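Local atomic coordinates of CRISPR-associated protein, Cse2 family (Meiothermus ruber, PDB entry 3WA8), a protein that probably binds the guide RNA, with a preference for G-rich sequence, and helps stabilise the R-loop as the CasB (Cse2) subunit of a type I-E CRISPR complex. Residues Tyr17-Ser22 / Ser78-Gln83; Ala136-Leu141 / Ala171-Arg176. All coordinates share one frame; numbering follows the deposited sequence.

Contact 1. Residues Tyr17-Ser22 / Ser78-Gln83; sequences YLRQRS and SSELEQ
Arg19 and Glu80 form a salt bridge between helix 10-21 and the short helix 78-82, their side chains meeting from opposite directions. The main bond runs from Arg19 NH2 to Glu80 OE1, 2.9 Å long with an N-H...O angle of 153°. It meets OE1 on the syn side, somewhat out of the carboxylate plane, and the guanidinium and carboxylate planes are turned 43° apart. Two weak bonds back it up, from Arg19 NE to Glu80 OE1 and to Glu80 OE2, each 3.4 Å. Glu80 has CG anti to its backbone N (chi1 163°) and bends at chi2, which swings the carboxylate round to the arginine; Trp72 NE1 donates to OE2, giving this buried acid a second partner.

Nonpolar contact comes from Gln83, whose CB lies over one face of the guanidinium, offset toward its rim and 3.5 Å from Arg19 CZ. The Arg19 chain, extended from CG to NE, also brushes Trp72 of helix 59-72. With an alanine in place of Arg19, Glu80 would probably keep its bond to Trp72 but lose its charged mate, and the two helices their link here.

Each helix end has its own side-chain bond: Ser22 OG donates to Leu18 O at 2.6 Å, an oxygen that also accepts from Ser22 N, while Gln83 NE2 makes a weak bond to Ser79 O.

The arrangement is a partly buried interhelical ion pair, joining the first helix to helix 78-82 in an all-helical Cse2 protein.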
loop_
_atom_site.group_PDB
_atom_site.type_symbol
_atom_site.label_atom_id
_atom_site.label_comp_id
_atom_site.label_asym_id
_atom_site.label_seq_id
_atom_site.Cartn_x
_atom_site.Cartn_y
_atom_site.Cartn_z
ATOM N N TYR A 17 -9.101 -7.192 10.208
ATOM C CA TYR A 17 -8.668 -7.797 11.458
ATOM C C TYR A 17 -7.777 -6.827 12.209
ATOM O O TYR A 17 -7.947 -6.636 13.416
ATOM C CB TYR A 17 -7.959 -9.100 11.106
ATOM C CG TYR A 17 -7.321 -9.959 12.185
ATOM C CD1 TYR A 17 -8.013 -11.001 12.811
ATOM C CD2 TYR A 17 -5.971 -9.802 12.481
ATOM C CE1 TYR A 17 -7.358 -11.828 13.782
ATOM C CE2 TYR A 17 -5.312 -10.589 13.410
ATOM C CZ TYR A 17 -5.984 -11.598 14.069
ATOM O OH TYR A 17 -5.237 -12.351 14.988
ATOM N N LEU A 18 -6.842 -6.194 11.495
ATOM C CA LEU A 18 -5.991 -5.183 12.101
ATOM C C LEU A 18 -6.842 -4.048 12.672
ATOM O O LEU A 18 -6.582 -3.591 13.787
ATOM C CB LEU A 18 -5.004 -4.598 11.108
ATOM C CG LEU A 18 -3.854 -5.358 10.458
ATOM C CD1 LEU A 18 -3.310 -4.522 9.308
ATOM C CD2 LEU A 18 -2.737 -5.579 11.396
ATOM N N ARG A 19 -7.852 -3.597 11.922
ATOM C CA ARG A 19 -8.727 -2.513 12.381
ATOM C C ARG A 19 -9.504 -2.880 13.629
ATOM O O ARG A 19 -9.734 -2.050 14.519
ATOM C CB ARG A 19 -9.742 -2.156 11.311
ATOM C CG ARG A 19 -9.126 -1.695 10.043
ATOM C CD ARG A 19 -10.053 -0.800 9.316
ATOM N NE ARG A 19 -9.300 -0.039 8.325
ATOM C CZ ARG A 19 -9.478 -0.146 7.017
ATOM N NH1 ARG A 19 -10.379 -0.977 6.533
ATOM N NH2 ARG A 19 -8.765 0.586 6.201
ATOM N N GLN A 20 -9.944 -4.126 13.684
ATOM C CA GLN A 20 -10.853 -4.510 14.725
ATOM C C GLN A 20 -10.120 -4.927 15.967
ATOM O O GLN A 20 -10.638 -4.748 17.038
ATOM C CB GLN A 20 -11.767 -5.622 14.253
ATOM C CG GLN A 20 -12.694 -5.209 13.138
ATOM C CD GLN A 20 -13.741 -6.279 12.877
ATOM O OE1 GLN A 20 -13.728 -7.320 13.545
ATOM N NE2 GLN A 20 -14.657 -6.038 11.920
ATOM N N ARG A 21 -8.914 -5.471 15.840
ATOM C CA ARG A 21 -8.307 -6.152 16.985
ATOM C C ARG A 21 -7.025 -5.544 17.516
ATOM O O ARG A 21 -6.666 -5.828 18.638
ATOM C CB ARG A 21 -8.077 -7.638 16.708
ATOM C CG ARG A 21 -9.317 -8.445 16.450
ATOM C CD ARG A 21 -9.735 -9.315 17.675
ATOM N NE ARG A 21 -10.869 -10.191 17.334
ATOM C CZ ARG A 21 -10.839 -11.116 16.364
ATOM N NH1 ARG A 21 -9.729 -11.307 15.647
ATOM N NH2 ARG A 21 -11.911 -11.851 16.101
ATOM N N SER A 22 -6.323 -4.729 16.734
ATOM C CA SER A 22 -5.031 -4.158 17.168
ATOM C C SER A 22 -5.117 -3.357 18.455
ATOM O O SER A 22 -6.031 -2.539 18.594
ATOM C CB SER A 22 -4.476 -3.241 16.091
ATOM O OG SER A 22 -4.265 -3.967 14.902
ATOM N N SER A 78 -7.454 11.123 6.467
ATOM C CA SER A 78 -8.858 11.269 6.844
ATOM C C SER A 78 -9.671 10.089 6.330
ATOM O O SER A 78 -10.602 9.630 6.983
ATOM C CB SER A 78 -9.420 12.602 6.346
ATOM O OG SER A 78 -8.867 12.941 5.093
ATOM N N SER A 79 -9.269 9.576 5.175
ATOM C CA SER A 79 -9.909 8.427 4.568
ATOM C C SER A 79 -9.923 7.204 5.471
ATOM O O SER A 79 -10.893 6.453 5.452
ATOM C CB SER A 79 -9.248 8.102 3.245
ATOM O OG SER A 79 -9.341 9.216 2.367
ATOM N N GLU A 80 -8.887 7.007 6.281
ATOM C CA GLU A 80 -8.903 5.892 7.233
ATOM C C GLU A 80 -9.910 6.122 8.364
ATOM O O GLU A 80 -10.423 5.166 8.955
ATOM C CB GLU A 80 -7.507 5.606 7.790
ATOM C CG GLU A 80 -7.486 4.766 9.072
ATOM C CD GLU A 80 -7.573 3.252 8.848
ATOM O OE1 GLU A 80 -7.539 2.769 7.699
ATOM O OE2 GLU A 80 -7.656 2.529 9.864
ATOM N N LEU A 81 -10.206 7.376 8.669
ATOM C CA LEU A 81 -11.195 7.645 9.696
ATOM C C LEU A 81 -12.579 7.255 9.186
ATOM O O LEU A 81 -13.460 6.915 9.969
ATOM C CB LEU A 81 -11.153 9.106 10.128
ATOM C CG LEU A 81 -9.797 9.653 10.583
ATOM C CD1 LEU A 81 -9.928 11.095 11.030
ATOM C CD2 LEU A 81 -9.212 8.816 11.692
ATOM N N GLU A 82 -12.751 7.285 7.864
ATOM C CA GLU A 82 -13.977 6.807 7.224
ATOM C C GLU A 82 -14.099 5.282 7.187
ATOM O O GLU A 82 -15.191 4.744 7.404
ATOM C CB GLU A 82 -14.111 7.392 5.828
ATOM C CG GLU A 82 -15.175 8.461 5.776
ATOM C CD GLU A 82 -14.800 9.672 4.938
ATOM O OE1 GLU A 82 -13.727 9.682 4.287
ATOM O OE2 GLU A 82 -15.610 10.631 4.938
ATOM N N GLN A 83 -12.972 4.602 6.942
ATOM C CA GLN A 83 -12.894 3.133 6.891
ATOM C C GLN A 83 -13.129 2.479 8.227
ATOM O O GLN A 83 -12.801 1.309 8.400
ATOM C CB GLN A 83 -11.532 2.655 6.371
ATOM C CG GLN A 83 -11.199 3.106 4.969
ATOM C CD GLN A 83 -12.414 3.092 4.065
ATOM O OE1 GLN A 83 -13.016 2.037 3.835
ATOM N NE2 GLN A 83 -12.797 4.272 3.559
#

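Contact 2. Residues Ala136-Leu141 / Ala171-Arg176; sequences ADEEQL and AWNRER
Trp172 brings its indole against Ala136 and Leu141, joining two interhelical loops of this all-helical Cse2 fold: the one between helices 124-135 and 141-154, and the one between helices 162-170 and 178-197. Trp172 sits within a type I beta turn, Ala171 to Arg174, closed by Arg174 N to Ala171 O.

The packed side is the indole. Leu141 CD2 stands over one face in a CH-pi contact, 3.5 Å from the centroid of the five-membered ring of Trp172 and only 6° off the ring normal. With CG anti to the backbone N, Leu141 brings its branch over the indole, and CD2 is the methyl that lands on the pyrrole part. At the ring edge, Trp172 NE1 donates to Ala136 O at 3.2 Å and 165°. The oxygen lies in the indole plane, yet the donor stands 47° above the carbonyl plane of Ala136. The buried N-H is thereby satisfied, and bond and methyl together fix the ring's rotation. Trp183 meets the indole edge-to-face, while Trp60 of helix 59-72 touches both Leu141 and Trp172, so aromatic neighbours extend this small core.

The outer side is looser and exposed. Glu138 and Asn173 cross at about a right angle, the carboxylate and amide planes well out of parallel, without a hydrogen bond between them. Glu138 OE2 and Asn173 OD1, both acceptors, lie 3.3 Å apart, and the carboxylate reaches there on a chain extended beyond CG.

Within 136-141, an Asx motif braces the turn that leads into helix 141-154: Asp137 OD1 accepts from Gln140 N at 2.8 Å, nearly in line with its own C-O bond.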
loop_
_atom_site.group_PDB
_atom_site.type_symbol
_atom_site.label_atom_id
_atom_site.label_comp_id
_atom_site.label_asym_id
_atom_site.label_seq_id
_atom_site.Cartn_x
_atom_site.Cartn_y
_atom_site.Cartn_z
ATOM N N ALA A 136 11.757 -0.620 -8.486
ATOM C CA ALA A 136 12.292 -1.251 -7.306
ATOM C C ALA A 136 12.313 -2.755 -7.462
ATOM O O ALA A 136 11.409 -3.327 -8.049
ATOM C CB ALA A 136 11.468 -0.867 -6.112
ATOM N N ASP A 137 13.364 -3.389 -6.956
ATOM C CA ASP A 137 13.345 -4.819 -6.710
ATOM C C ASP A 137 12.892 -5.085 -5.265
ATOM O O ASP A 137 12.658 -4.156 -4.482
ATOM C CB ASP A 137 14.707 -5.435 -6.992
ATOM C CG ASP A 137 15.822 -4.851 -6.122
ATOM O OD1 ASP A 137 15.524 -4.296 -5.028
ATOM O OD2 ASP A 137 17.016 -4.976 -6.535
ATOM N N GLU A 138 12.757 -6.359 -4.930
ATOM C CA GLU A 138 12.329 -6.769 -3.607
ATOM C C GLU A 138 13.055 -6.000 -2.503
ATOM O O GLU A 138 12.438 -5.579 -1.526
ATOM C CB GLU A 138 12.570 -8.272 -3.428
ATOM C CG GLU A 138 11.497 -9.160 -4.034
ATOM C CD GLU A 138 11.992 -10.582 -4.291
ATOM O OE1 GLU A 138 11.842 -11.430 -3.382
ATOM O OE2 GLU A 138 12.516 -10.859 -5.402
ATOM N N GLU A 139 14.366 -5.827 -2.637
ATOM C CA GLU A 139 15.124 -5.172 -1.569
ATOM C C GLU A 139 14.863 -3.667 -1.485
ATOM O O GLU A 139 14.815 -3.101 -0.392
ATOM C CB GLU A 139 16.607 -5.462 -1.706
ATOM C CG GLU A 139 16.908 -6.925 -1.920
ATOM C CD GLU A 139 18.214 -7.131 -2.708
ATOM O OE1 GLU A 139 18.257 -6.833 -3.939
ATOM O OE2 GLU A 139 19.200 -7.591 -2.080
ATOM N N GLN A 140 14.682 -3.037 -2.637
ATOM C CA GLN A 140 14.470 -1.615 -2.703
ATOM C C GLN A 140 13.072 -1.229 -2.319
ATOM O O GLN A 140 12.839 -0.118 -1.840
ATOM C CB GLN A 140 14.736 -1.133 -4.102
ATOM C CG GLN A 140 16.193 -1.003 -4.359
ATOM C CD GLN A 140 16.585 -1.206 -5.793
ATOM O OE1 GLN A 140 17.755 -1.162 -6.098
ATOM N NE2 GLN A 140 15.623 -1.439 -6.675
ATOM N N LEU A 141 12.127 -2.144 -2.522
ATOM C CA LEU A 141 10.737 -1.774 -2.451
ATOM C C LEU A 141 10.285 -1.279 -1.072
ATOM O O LEU A 141 9.677 -0.217 -0.970
ATOM C CB LEU A 141 9.863 -2.903 -2.957
ATOM C CG LEU A 141 8.354 -2.665 -2.889
ATOM C CD1 LEU A 141 7.923 -1.377 -3.585
ATOM C CD2 LEU A 141 7.658 -3.877 -3.493
ATOM N N ALA A 171 2.248 -9.493 -5.279
ATOM C CA ALA A 171 2.429 -9.973 -6.655
ATOM C C ALA A 171 3.497 -9.214 -7.431
ATOM O O ALA A 171 3.677 -9.417 -8.637
ATOM C CB ALA A 171 1.114 -9.992 -7.394
ATOM N N TRP A 172 4.227 -8.385 -6.701
ATOM C CA TRP A 172 5.360 -7.647 -7.224
ATOM C C TRP A 172 6.341 -8.416 -8.107
ATOM O O TRP A 172 6.766 -7.876 -9.110
ATOM C CB TRP A 172 6.121 -6.995 -6.080
ATOM C CG TRP A 172 6.930 -5.856 -6.505
ATOM C CD1 TRP A 172 8.280 -5.828 -6.682
ATOM C CD2 TRP A 172 6.452 -4.561 -6.827
ATOM N NE1 TRP A 172 8.683 -4.581 -7.084
ATOM C CE2 TRP A 172 7.579 -3.775 -7.170
ATOM C CE3 TRP A 172 5.179 -3.975 -6.850
ATOM C CZ2 TRP A 172 7.468 -2.435 -7.553
ATOM C CZ3 TRP A 172 5.062 -2.631 -7.230
ATOM C CH2 TRP A 172 6.200 -1.884 -7.588
ATOM N N ASN A 173 6.712 -9.650 -7.754
ATOM C CA ASN A 173 7.721 -10.405 -8.515
ATOM C C ASN A 173 7.132 -11.302 -9.567
ATOM O O ASN A 173 7.777 -12.267 -9.953
ATOM C CB ASN A 173 8.605 -11.255 -7.587
ATOM C CG ASN A 173 9.136 -10.458 -6.412
ATOM O OD1 ASN A 173 9.826 -9.453 -6.616
ATOM N ND2 ASN A 173 8.789 -10.869 -5.169
ATOM N N ARG A 174 5.925 -11.020 -10.034
ATOM C CA ARG A 174 5.356 -11.833 -11.107
ATOM C C ARG A 174 6.009 -11.469 -12.417
ATOM O O ARG A 174 6.455 -10.333 -12.569
ATOM C CB ARG A 174 3.870 -11.619 -11.229
ATOM C CG ARG A 174 3.058 -12.300 -10.182
ATOM C CD ARG A 174 1.734 -12.659 -10.814
ATOM N NE ARG A 174 0.685 -12.871 -9.822
ATOM C CZ ARG A 174 -0.456 -13.504 -10.080
ATOM N NH1 ARG A 174 -0.689 -13.998 -11.303
ATOM N NH2 ARG A 174 -1.355 -13.657 -9.114
ATOM N N GLU A 175 6.016 -12.404 -13.369
ATOM C CA GLU A 175 6.938 -12.327 -14.513
ATOM C C GLU A 175 6.877 -11.194 -15.544
ATOM O O GLU A 175 7.863 -10.481 -15.696
ATOM C CB GLU A 175 7.134 -13.671 -15.208
ATOM C CG GLU A 175 8.490 -14.268 -14.892
ATOM C CD GLU A 175 8.590 -15.715 -15.312
ATOM O OE1 GLU A 175 8.210 -16.027 -16.458
ATOM O OE2 GLU A 175 9.049 -16.548 -14.499
ATOM N N ARG A 176 5.798 -11.014 -16.289
ATOM C CA ARG A 176 5.839 -9.840 -17.151
ATOM C C ARG A 176 5.461 -8.579 -16.370
ATOM O O ARG A 176 5.086 -7.562 -16.945
ATOM C CB ARG A 176 5.025 -9.997 -18.424
ATOM C CG ARG A 176 5.826 -10.071 -19.741
ATOM C CD ARG A 176 4.875 -10.459 -20.868
ATOM N NE ARG A 176 4.445 -11.858 -20.716
ATOM C CZ ARG A 176 3.670 -12.356 -19.737
ATOM N NH1 ARG A 176 3.174 -11.586 -18.770
ATOM N NH2 ARG A 176 3.380 -13.655 -19.728
#

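Contacts 1 and 2 lie on opposite sides of the chain's centre, each about 14 Å from it, with their own centres 27 Å apart and nearest atoms about 16 Å apart. They follow in series along the chain, contact 1 closing before contact 2 opens. Contact 1 is polar, a salt bridge between helices, whereas contact 2 rests on a tryptophan between loops. Helix 59-72 connects them: its Trp72 touches Arg19 and Glu80 at one end, and its Trp60 touches Leu141 and Trp172 at the other. Each contact also has a bound mercury (II) ion nearby, about 4 Å from the side chains of Arg19 and Leu141 respectively.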